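Side-chain contacts in type III effector XopAI (Xanthomonas citri, PDB 6K93), which adopts a mono-ADP-ribosyltransferase fold and probably binds arginine-containing peptides as an effector delivered into host cells: residues P158-M163 with S275-R280; E224-D229 with D243-A248; S85-L90 with L127-G132. All coordinates share one frame; numbering follows the deposited sequence.

Interaction 1: P158-M163 with S275-R280; sequences PELKYM and SMFSER
L160, on the 3-10 turn that follows helix 136-156, meets M276 and F277 in a small apolar loop-to-loop contact burying 113 Å², bringing a loop of the helical region against the loop between strands 272-273 and 285-288 of the three-stranded sheet in the ADP-ribosyltransferase fold. One methyl does most of the touching: L160 CD1 lies 3.8 Å from F277 CE1 and comes to the ring at its edge, near the ring plane. The two side chains approach from opposite directions. In L160, CG is anti to the carbonyl carbon (chi1 -63°) and the chain runs on extended (chi2 175°), which carries CD1 forward to the phenyl rim. The same methyl is 4.3 Å from M276 CE. M276 CB stands 4.0 Å above the plane of the F277 ring, over its centre. E159 sends its carboxylate past this methionine, OE2 being 4.4 Å from M276 CE, but the polar partner of OE2 is the hydroxyl of Y214. The turn itself is held by K161 N bonding to P158 O at 3.0 Å. Behind the contact, F277 lies against M150 and M153 of helix 136-156 and L168 and L171 of helix 165-174, while L160 also touches M153.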
loop_
_atom_site.group_PDB
_atom_site.type_symbol
_atom_site.label_atom_id
_atom_site.label_comp_id
_atom_site.label_asym_id
_atom_site.label_seq_id
_atom_site.Cartn_x
_atom_site.Cartn_y
_atom_site.Cartn_z
ATOM N N PRO A 158 14.231 -8.347 -16.176
ATOM C CA PRO A 158 13.405 -8.006 -17.343
ATOM C C PRO A 158 11.947 -8.359 -17.213
ATOM O O PRO A 158 11.146 -7.791 -17.964
ATOM C CB PRO A 158 14.056 -8.803 -18.491
ATOM C CG PRO A 158 15.437 -9.129 -18.007
ATOM C CD PRO A 158 15.388 -9.194 -16.515
ATOM N N GLU A 159 11.563 -9.259 -16.309
ATOM C CA GLU A 159 10.145 -9.526 -16.093
ATOM C C GLU A 159 9.416 -8.278 -15.606
ATOM O O GLU A 159 8.183 -8.232 -15.653
ATOM C CB GLU A 159 9.960 -10.688 -15.116
ATOM C CG GLU A 159 10.167 -10.391 -13.656
ATOM C CD GLU A 159 11.601 -10.386 -13.200
ATOM O OE1 GLU A 159 12.521 -10.552 -14.035
ATOM O OE2 GLU A 159 11.827 -10.243 -11.975
ATOM N N LEU A 160 10.152 -7.276 -15.144
ATOM C CA LEU A 160 9.575 -6.025 -14.673
ATOM C C LEU A 160 9.553 -4.938 -15.735
ATOM O O LEU A 160 9.196 -3.810 -15.432
ATOM C CB LEU A 160 10.367 -5.514 -13.465
ATOM C CG LEU A 160 10.385 -6.386 -12.200
ATOM C CD1 LEU A 160 11.308 -5.768 -11.176
ATOM C CD2 LEU A 160 8.997 -6.512 -11.640
ATOM N N LYS A 161 9.904 -5.240 -16.981
ATOM C CA LYS A 161 10.117 -4.171 -17.951
ATOM C C LYS A 161 8.842 -3.425 -18.332
ATOM O O LYS A 161 8.934 -2.313 -18.866
ATOM C CB LYS A 161 10.804 -4.730 -19.205
ATOM C CG LYS A 161 9.915 -5.578 -20.106
ATOM C CD LYS A 161 10.769 -6.101 -21.292
ATOM C CE LYS A 161 9.923 -6.688 -22.394
ATOM N NZ LYS A 161 10.731 -7.517 -23.326
ATOM N N TYR A 162 7.671 -3.989 -18.069
ATOM C CA TYR A 162 6.424 -3.299 -18.354
ATOM C C TYR A 162 5.945 -2.450 -17.191
ATOM O O TYR A 162 4.989 -1.683 -17.364
ATOM C CB TYR A 162 5.340 -4.308 -18.744
ATOM C CG TYR A 162 5.773 -5.181 -19.887
ATOM C CD1 TYR A 162 5.955 -4.650 -21.146
ATOM C CD2 TYR A 162 6.032 -6.516 -19.685
ATOM C CE1 TYR A 162 6.369 -5.445 -22.190
ATOM C CE2 TYR A 162 6.454 -7.315 -20.716
ATOM C CZ TYR A 162 6.622 -6.763 -21.967
ATOM O OH TYR A 162 7.043 -7.570 -23.002
ATOM N N MET A 163 6.581 -2.576 -16.027
ATOM C CA MET A 163 6.202 -1.772 -14.877
ATOM C C MET A 163 6.520 -0.312 -15.123
ATOM O O MET A 163 7.559 0.017 -15.701
ATOM C CB MET A 163 6.952 -2.224 -13.631
ATOM C CG MET A 163 6.731 -3.657 -13.241
ATOM S SD MET A 163 5.055 -3.988 -12.723
ATOM C CE MET A 163 4.915 -3.056 -11.166
ATOM N N SER A 275 9.725 -7.642 -1.185
ATOM C CA SER A 275 11.086 -7.592 -0.640
ATOM C C SER A 275 12.102 -7.069 -1.655
ATOM O O SER A 275 13.052 -6.372 -1.275
ATOM C CB SER A 275 11.497 -8.976 -0.122
ATOM O OG SER A 275 11.420 -9.973 -1.144
ATOM N N MET A 276 11.912 -7.363 -2.938
ATOM C CA MET A 276 12.819 -6.856 -3.968
ATOM C C MET A 276 12.872 -5.326 -4.008
ATOM O O MET A 276 13.884 -4.753 -4.457
ATOM C CB MET A 276 12.367 -7.386 -5.338
ATOM C CG MET A 276 12.525 -8.866 -5.549
ATOM S SD MET A 276 13.809 -9.137 -6.785
ATOM C CE MET A 276 13.110 -8.297 -8.207
ATOM N N PHE A 277 11.788 -4.650 -3.581
ATOM C CA PHE A 277 11.660 -3.205 -3.713
ATOM C C PHE A 277 11.844 -2.487 -2.397
ATOM O O PHE A 277 12.011 -1.273 -2.390
ATOM C CB PHE A 277 10.294 -2.879 -4.321
ATOM C CG PHE A 277 9.970 -3.767 -5.458
ATOM C CD1 PHE A 277 10.714 -3.670 -6.623
ATOM C CD2 PHE A 277 8.997 -4.732 -5.361
ATOM C CE1 PHE A 277 10.470 -4.520 -7.687
ATOM C CE2 PHE A 277 8.728 -5.572 -6.416
ATOM C CZ PHE A 277 9.471 -5.484 -7.571
ATOM N N SER A 278 11.861 -3.215 -1.299
ATOM C CA SER A 278 11.832 -2.631 0.027
ATOM C C SER A 278 13.169 -2.006 0.391
ATOM O O SER A 278 14.247 -2.446 -0.035
ATOM C CB SER A 278 11.487 -3.717 1.041
ATOM O OG SER A 278 11.418 -3.194 2.347
ATOM N N GLU A 279 13.084 -0.982 1.235
ATOM C CA GLU A 279 14.243 -0.392 1.880
ATOM C C GLU A 279 14.766 -1.212 3.038
ATOM O O GLU A 279 15.835 -0.886 3.558
ATOM C CB GLU A 279 13.902 1.012 2.390
ATOM C CG GLU A 279 13.688 1.936 1.268
ATOM C CD GLU A 279 14.047 3.374 1.584
ATOM O OE1 GLU A 279 14.307 3.703 2.763
ATOM O OE2 GLU A 279 14.039 4.129 0.622
ATOM N N ARG A 280 14.041 -2.240 3.458
ATOM C CA ARG A 280 14.513 -3.182 4.472
ATOM C C ARG A 280 14.660 -4.537 3.781
ATOM O O ARG A 280 13.745 -5.365 3.818
ATOM C CB ARG A 280 13.572 -3.207 5.672
ATOM C CG ARG A 280 13.889 -2.040 6.632
ATOM C CD ARG A 280 12.993 -2.027 7.859
ATOM N NE ARG A 280 11.586 -2.054 7.472
ATOM C CZ ARG A 280 10.978 -1.086 6.797
ATOM N NH1 ARG A 280 11.647 0.010 6.465
ATOM N NH2 ARG A 280 9.700 -1.203 6.473
#

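Interaction 2: E224-D229 with D243-A248; sequences EDQLPD and DRRFFA
E224 and R245 form an end-on, two-pronged salt bridge between the last residue of strand 218-224, at the margin of the five-stranded mixed sheet, and the loop entering strand 247-250, at the margin of the three-stranded sheet. R245 NH2 reaches E224 OE2 at 2.5 Å, a very short length to be treated with caution, with an N-H...O angle of 164° and the oxygen in the guanidinium plane. R245 NH1 meets the syn lone pair of E224 OE1 at 3.0 Å; this bond bends to 132°, and the carboxylate and guanidinium planes are 45° apart. The R245 chain, bent at chi3, comes to the extended E224 chain from the opposite direction. Each carboxylate oxygen has a second donor: Q226 NE2 gives a hydrogen to E224 OE1 at 2.9 Å, lying nearly in line with the C-O bond, and water 1 donates to E224 OE2 at 2.7 Å while also donating to A248 O. Four donors, two of them R245 nitrogens, hold the carboxylate. In mono-ADP-ribosyltransferases two such sheets form the core of the domain, and here the bridge ties a margin of one to a margin of the other. An Asx turn holds R245 N to D243 OD1 at 2.9 Å, and R245 NH2 lies in plane at the edge of the F247 ring. That ring meets W264 edge-to-face, and R245 NH1 has a long, weak ion pair with D184.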
loop_
_atom_site.group_PDB
_atom_site.type_symbol
_atom_site.label_atom_id
_atom_site.label_comp_id
_atom_site.label_asym_id
_atom_site.label_seq_id
_atom_site.Cartn_x
_atom_site.Cartn_y
_atom_site.Cartn_z
ATOM N N GLU A 224 -0.729 -6.045 14.619
ATOM C CA GLU A 224 -0.984 -4.612 14.721
ATOM C C GLU A 224 -1.591 -4.326 16.079
ATOM O O GLU A 224 -2.219 -5.196 16.675
ATOM C CB GLU A 224 -1.936 -4.122 13.613
ATOM C CG GLU A 224 -1.425 -4.239 12.201
ATOM C CD GLU A 224 -2.291 -3.549 11.218
ATOM O OE1 GLU A 224 -2.806 -2.449 11.540
ATOM O OE2 GLU A 224 -2.431 -4.043 10.073
ATOM N N ASP A 225 -1.441 -3.099 16.545
ATOM C CA ASP A 225 -2.048 -2.735 17.831
ATOM C C ASP A 225 -3.362 -1.995 17.580
ATOM O O ASP A 225 -3.478 -0.784 17.751
ATOM C CB ASP A 225 -1.119 -1.892 18.682
ATOM C CG ASP A 225 -0.088 -2.703 19.421
ATOM O OD1 ASP A 225 -0.348 -3.893 19.853
ATOM O OD2 ASP A 225 0.987 -2.154 19.606
ATOM N N GLN A 226 -4.374 -2.753 17.218
ATOM C CA GLN A 226 -5.724 -2.261 16.984
ATOM C C GLN A 226 -6.626 -2.648 18.150
ATOM O O GLN A 226 -6.363 -3.615 18.874
ATOM C CB GLN A 226 -6.309 -2.809 15.674
ATOM C CG GLN A 226 -5.495 -2.530 14.415
ATOM C CD GLN A 226 -5.502 -1.057 13.977
ATOM O OE1 GLN A 226 -6.154 -0.198 14.577
ATOM N NE2 GLN A 226 -4.733 -0.762 12.920
ATOM N N LEU A 227 -7.692 -1.881 18.324
ATOM C CA LEU A 227 -8.633 -2.097 19.406
ATOM C C LEU A 227 -9.647 -3.173 19.040
ATOM O O LEU A 227 -9.873 -3.462 17.857
ATOM C CB LEU A 227 -9.341 -0.792 19.711
ATOM C CG LEU A 227 -8.460 0.274 20.379
ATOM C CD1 LEU A 227 -9.078 1.632 20.142
ATOM C CD2 LEU A 227 -8.345 -0.046 21.850
ATOM N N PRO A 228 -10.291 -3.765 20.044
ATOM C CA PRO A 228 -11.277 -4.812 19.742
ATOM C C PRO A 228 -12.412 -4.341 18.851
ATOM O O PRO A 228 -12.822 -5.093 17.958
ATOM C CB PRO A 228 -11.767 -5.236 21.126
ATOM C CG PRO A 228 -10.564 -4.962 22.027
ATOM C CD PRO A 228 -9.977 -3.686 21.485
ATOM N N ASP A 229 -12.934 -3.122 19.049
ATOM C CA ASP A 229 -14.028 -2.667 18.194
ATOM C C ASP A 229 -13.560 -2.429 16.761
ATOM O O ASP A 229 -14.340 -2.590 15.814
ATOM C CB ASP A 229 -14.643 -1.380 18.750
ATOM C CG ASP A 229 -15.568 -1.624 19.933
ATOM O OD1 ASP A 229 -15.670 -2.775 20.398
ATOM O OD2 ASP A 229 -16.198 -0.642 20.388
ATOM N N ASP A 243 -11.253 -5.669 2.367
ATOM C CA ASP A 243 -10.321 -4.813 3.082
ATOM C C ASP A 243 -10.134 -3.510 2.314
ATOM O O ASP A 243 -9.875 -3.524 1.107
ATOM C CB ASP A 243 -8.984 -5.545 3.256
ATOM C CG ASP A 243 -8.133 -4.962 4.385
ATOM O OD1 ASP A 243 -8.387 -3.821 4.818
ATOM O OD2 ASP A 243 -7.238 -5.684 4.840
ATOM N N ARG A 244 -10.335 -2.389 2.992
ATOM C CA ARG A 244 -10.096 -1.085 2.383
ATOM C C ARG A 244 -8.711 -0.543 2.690
ATOM O O ARG A 244 -8.365 0.550 2.218
ATOM C CB ARG A 244 -11.194 -0.098 2.810
ATOM C CG ARG A 244 -12.578 -0.629 2.422
ATOM C CD ARG A 244 -13.732 0.330 2.656
ATOM N NE ARG A 244 -13.488 1.663 2.147
ATOM C CZ ARG A 244 -14.434 2.467 1.666
ATOM N NH1 ARG A 244 -15.698 2.057 1.602
ATOM N NH2 ARG A 244 -14.107 3.682 1.240
ATOM N N ARG A 245 -7.925 -1.281 3.467
ATOM C CA ARG A 245 -6.564 -0.901 3.810
ATOM C C ARG A 245 -5.551 -1.521 2.862
ATOM O O ARG A 245 -5.815 -2.534 2.199
ATOM C CB ARG A 245 -6.230 -1.314 5.261
ATOM C CG ARG A 245 -7.213 -0.712 6.254
ATOM C CD ARG A 245 -6.563 -0.478 7.684
ATOM N NE ARG A 245 -5.936 -1.648 8.083
ATOM C CZ ARG A 245 -4.786 -1.856 8.749
ATOM N NH1 ARG A 245 -3.969 -0.916 9.277
ATOM N NH2 ARG A 245 -4.436 -3.090 8.917
ATOM N N PHE A 246 -4.374 -0.895 2.815
ATOM C CA PHE A 246 -3.142 -1.557 2.396
ATOM C C PHE A 246 -2.723 -2.463 3.542
ATOM O O PHE A 246 -2.229 -2.005 4.574
ATOM C CB PHE A 246 -2.059 -0.548 2.055
ATOM C CG PHE A 246 -2.383 0.247 0.840
ATOM C CD1 PHE A 246 -3.164 1.363 0.944
ATOM C CD2 PHE A 246 -1.931 -0.143 -0.413
ATOM C CE1 PHE A 246 -3.506 2.100 -0.179
ATOM C CE2 PHE A 246 -2.279 0.574 -1.520
ATOM C CZ PHE A 246 -3.065 1.702 -1.398
ATOM N N PHE A 247 -2.936 -3.758 3.379
ATOM C CA PHE A 247 -2.728 -4.720 4.451
ATOM C C PHE A 247 -1.396 -5.430 4.250
ATOM O O PHE A 247 -1.176 -6.089 3.223
ATOM C CB PHE A 247 -3.847 -5.751 4.463
ATOM C CG PHE A 247 -3.747 -6.755 5.582
ATOM C CD1 PHE A 247 -3.807 -6.346 6.915
ATOM C CD2 PHE A 247 -3.619 -8.100 5.295
ATOM C CE1 PHE A 247 -3.734 -7.293 7.937
ATOM C CE2 PHE A 247 -3.542 -9.028 6.317
ATOM C CZ PHE A 247 -3.602 -8.630 7.627
ATOM N N ALA A 248 -0.486 -5.236 5.185
ATOM C CA ALA A 248 0.844 -5.811 5.098
ATOM C C ALA A 248 0.988 -7.036 5.982
ATOM O O ALA A 248 0.377 -7.157 7.048
ATOM C CB ALA A 248 1.910 -4.792 5.488
HETATM O O HOH W 1 -0.688 -4.605 8.094
HETATM O O HOH W 2 -4.436 1.682 10.954
#

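Interaction 3: S85-L90 with L127-G132; sequences SPLVEL and LITLWG
L87, in the irregular segment 85-90 before helix 95-109, packs on I128 and T129 at the C-terminal end of helix 117-128, and the contact is apolar. L87 CD1 faces both residues, lying 3.8 Å from I128 CG2 and 4.0 Å from T129 CG2, while the other branch, L87 CD2, comes to 4.1 Å from I128 CD1. The isoleucine therefore offers its branch methyl and its chain end to the two leucine methyls, the side chains meeting at a slant. Within the helical part of the chain, the contact thus joins the segment leading into helix 95-109 to helix 117-128. T129 divides its work: at chi1 67° its CG2 is anti to the carbonyl carbon and turns to the leucine, and OG1 sits between the backbone N and the carbonyl carbon, where it bonds to T125 O and H195 NE2. A type I turn from T129 to G132 follows, closed by G132 N bonding to T129 O at 3.1 Å. The segment also lies along the preceding turn of the helix, V88 O accepting from T125 OG1 and L87 touching K124 and T125. I128 also touches W143 of helix 136-156.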
loop_
_atom_site.group_PDB
_atom_site.type_symbol
_atom_site.label_atom_id
_atom_site.label_comp_id
_atom_site.label_asym_id
_atom_site.label_seq_id
_atom_site.Cartn_x
_atom_site.Cartn_y
_atom_site.Cartn_z
ATOM N N SER A 85 7.955 26.558 -11.167
ATOM C CA SER A 85 7.218 25.633 -10.313
ATOM C C SER A 85 7.216 24.278 -11.008
ATOM O O SER A 85 6.286 23.976 -11.764
ATOM C CB SER A 85 5.807 26.187 -10.084
ATOM O OG SER A 85 4.999 25.234 -9.425
ATOM N N PRO A 86 8.259 23.459 -10.799
ATOM C CA PRO A 86 8.410 22.237 -11.605
ATOM C C PRO A 86 7.515 21.097 -11.170
ATOM O O PRO A 86 7.320 20.163 -11.962
ATOM C CB PRO A 86 9.891 21.884 -11.432
ATOM C CG PRO A 86 10.282 22.489 -10.098
ATOM C CD PRO A 86 9.453 23.754 -9.982
ATOM N N LEU A 87 6.947 21.134 -9.967
ATOM C CA LEU A 87 6.020 20.091 -9.547
ATOM C C LEU A 87 4.577 20.476 -9.826
ATOM O O LEU A 87 4.160 21.607 -9.560
ATOM C CB LEU A 87 6.200 19.793 -8.058
ATOM C CG LEU A 87 7.551 19.281 -7.631
ATOM C CD1 LEU A 87 7.599 19.241 -6.108
ATOM C CD2 LEU A 87 7.836 17.907 -8.248
ATOM N N VAL A 88 3.815 19.526 -10.354
ATOM C CA VAL A 88 2.400 19.764 -10.578
ATOM C C VAL A 88 1.696 19.833 -9.228
ATOM O O VAL A 88 1.974 19.035 -8.328
ATOM C CB VAL A 88 1.822 18.656 -11.475
ATOM C CG1 VAL A 88 1.849 17.310 -10.762
ATOM C CG2 VAL A 88 0.408 19.016 -11.917
ATOM N N GLU A 89 0.806 20.812 -9.060
ATOM C CA GLU A 89 0.065 20.949 -7.809
ATOM C C GLU A 89 -0.898 19.774 -7.675
ATOM O O GLU A 89 -1.449 19.287 -8.662
ATOM C CB GLU A 89 -0.712 22.288 -7.742
ATOM C CG GLU A 89 -1.156 22.612 -6.291
ATOM C CD GLU A 89 -1.898 23.939 -6.140
ATOM O OE1 GLU A 89 -2.154 24.586 -7.166
ATOM O OE2 GLU A 89 -2.225 24.320 -4.993
ATOM N N LEU A 90 -1.060 19.272 -6.459
ATOM C CA LEU A 90 -2.049 18.226 -6.243
ATOM C C LEU A 90 -3.458 18.784 -6.281
ATOM O O LEU A 90 -3.711 19.919 -5.886
ATOM C CB LEU A 90 -1.855 17.515 -4.900
ATOM C CG LEU A 90 -0.538 16.835 -4.677
ATOM C CD1 LEU A 90 -0.511 16.334 -3.233
ATOM C CD2 LEU A 90 -0.335 15.687 -5.662
ATOM N N LEU A 127 5.112 12.731 -2.913
ATOM C CA LEU A 127 6.265 12.245 -2.175
ATOM C C LEU A 127 7.229 13.382 -1.857
ATOM O O LEU A 127 7.677 13.519 -0.716
ATOM C CB LEU A 127 6.968 11.137 -2.953
ATOM C CG LEU A 127 8.018 10.381 -2.128
ATOM C CD1 LEU A 127 8.088 8.912 -2.529
ATOM C CD2 LEU A 127 9.395 11.042 -2.291
ATOM N N ILE A 128 7.541 14.221 -2.846
ATOM C CA ILE A 128 8.546 15.252 -2.627
ATOM C C ILE A 128 8.062 16.299 -1.628
ATOM O O ILE A 128 8.870 16.836 -0.854
ATOM C CB ILE A 128 8.966 15.848 -3.984
ATOM C CG1 ILE A 128 9.741 14.790 -4.763
ATOM C CG2 ILE A 128 9.784 17.126 -3.780
ATOM C CD1 ILE A 128 10.050 15.139 -6.185
ATOM N N THR A 129 6.757 16.581 -1.592
ATOM C CA THR A 129 6.215 17.617 -0.713
ATOM C C THR A 129 5.698 17.076 0.620
ATOM O O THR A 129 5.125 17.843 1.405
ATOM C CB THR A 129 5.066 18.363 -1.413
ATOM O OG1 THR A 129 3.953 17.487 -1.602
ATOM C CG2 THR A 129 5.506 18.952 -2.729
ATOM N N LEU A 130 5.859 15.779 0.888
ATOM C CA LEU A 130 5.171 15.159 2.012
ATOM C C LEU A 130 5.574 15.760 3.351
ATOM O O LEU A 130 4.765 15.788 4.289
ATOM C CB LEU A 130 5.461 13.665 2.012
ATOM C CG LEU A 130 4.631 12.821 2.990
ATOM C CD1 LEU A 130 3.171 12.894 2.599
ATOM C CD2 LEU A 130 5.122 11.408 2.996
ATOM N N TRP A 131 6.807 16.230 3.463
ATOM C CA TRP A 131 7.331 16.744 4.719
ATOM C C TRP A 131 7.289 18.263 4.805
ATOM O O TRP A 131 7.819 18.841 5.764
ATOM C CB TRP A 131 8.770 16.272 4.904
ATOM C CG TRP A 131 8.920 14.838 5.234
ATOM C CD1 TRP A 131 7.982 13.859 5.119
ATOM C CD2 TRP A 131 10.098 14.214 5.742
ATOM N NE1 TRP A 131 8.503 12.655 5.533
ATOM C CE2 TRP A 131 9.806 12.848 5.913
ATOM C CE3 TRP A 131 11.378 14.680 6.067
ATOM C CZ2 TRP A 131 10.745 11.944 6.404
ATOM C CZ3 TRP A 131 12.304 13.782 6.550
ATOM C CH2 TRP A 131 11.983 12.428 6.712
ATOM N N GLY A 132 6.699 18.932 3.829
ATOM C CA GLY A 132 6.689 20.375 3.842
ATOM C C GLY A 132 7.735 20.970 2.904
ATOM O O GLY A 132 8.654 20.310 2.409
#

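How the interactions relate
Along the chain, interaction 3 closes first; interaction 1 then opens, and interaction 2 is nested within the loop it closes. The centres lie 26 Å (1 and 2), 24 Å (1 and 3) and 29 Å (2 and 3) apart and none of the contacts touch. Helix 136-156 backs interactions 1 and 3, helix 194-209 lies against 243-248 through F246 and beside interaction 3 through H195, and the three-stranded sheet relates 1 to 2, since 275-280 joins two of its strands and 243-248 enters the third. Interaction 1 joins a loop between helices to a loop between strands, interaction 2 joins the margins of the two sheets, and interaction 3 stays within the helical part.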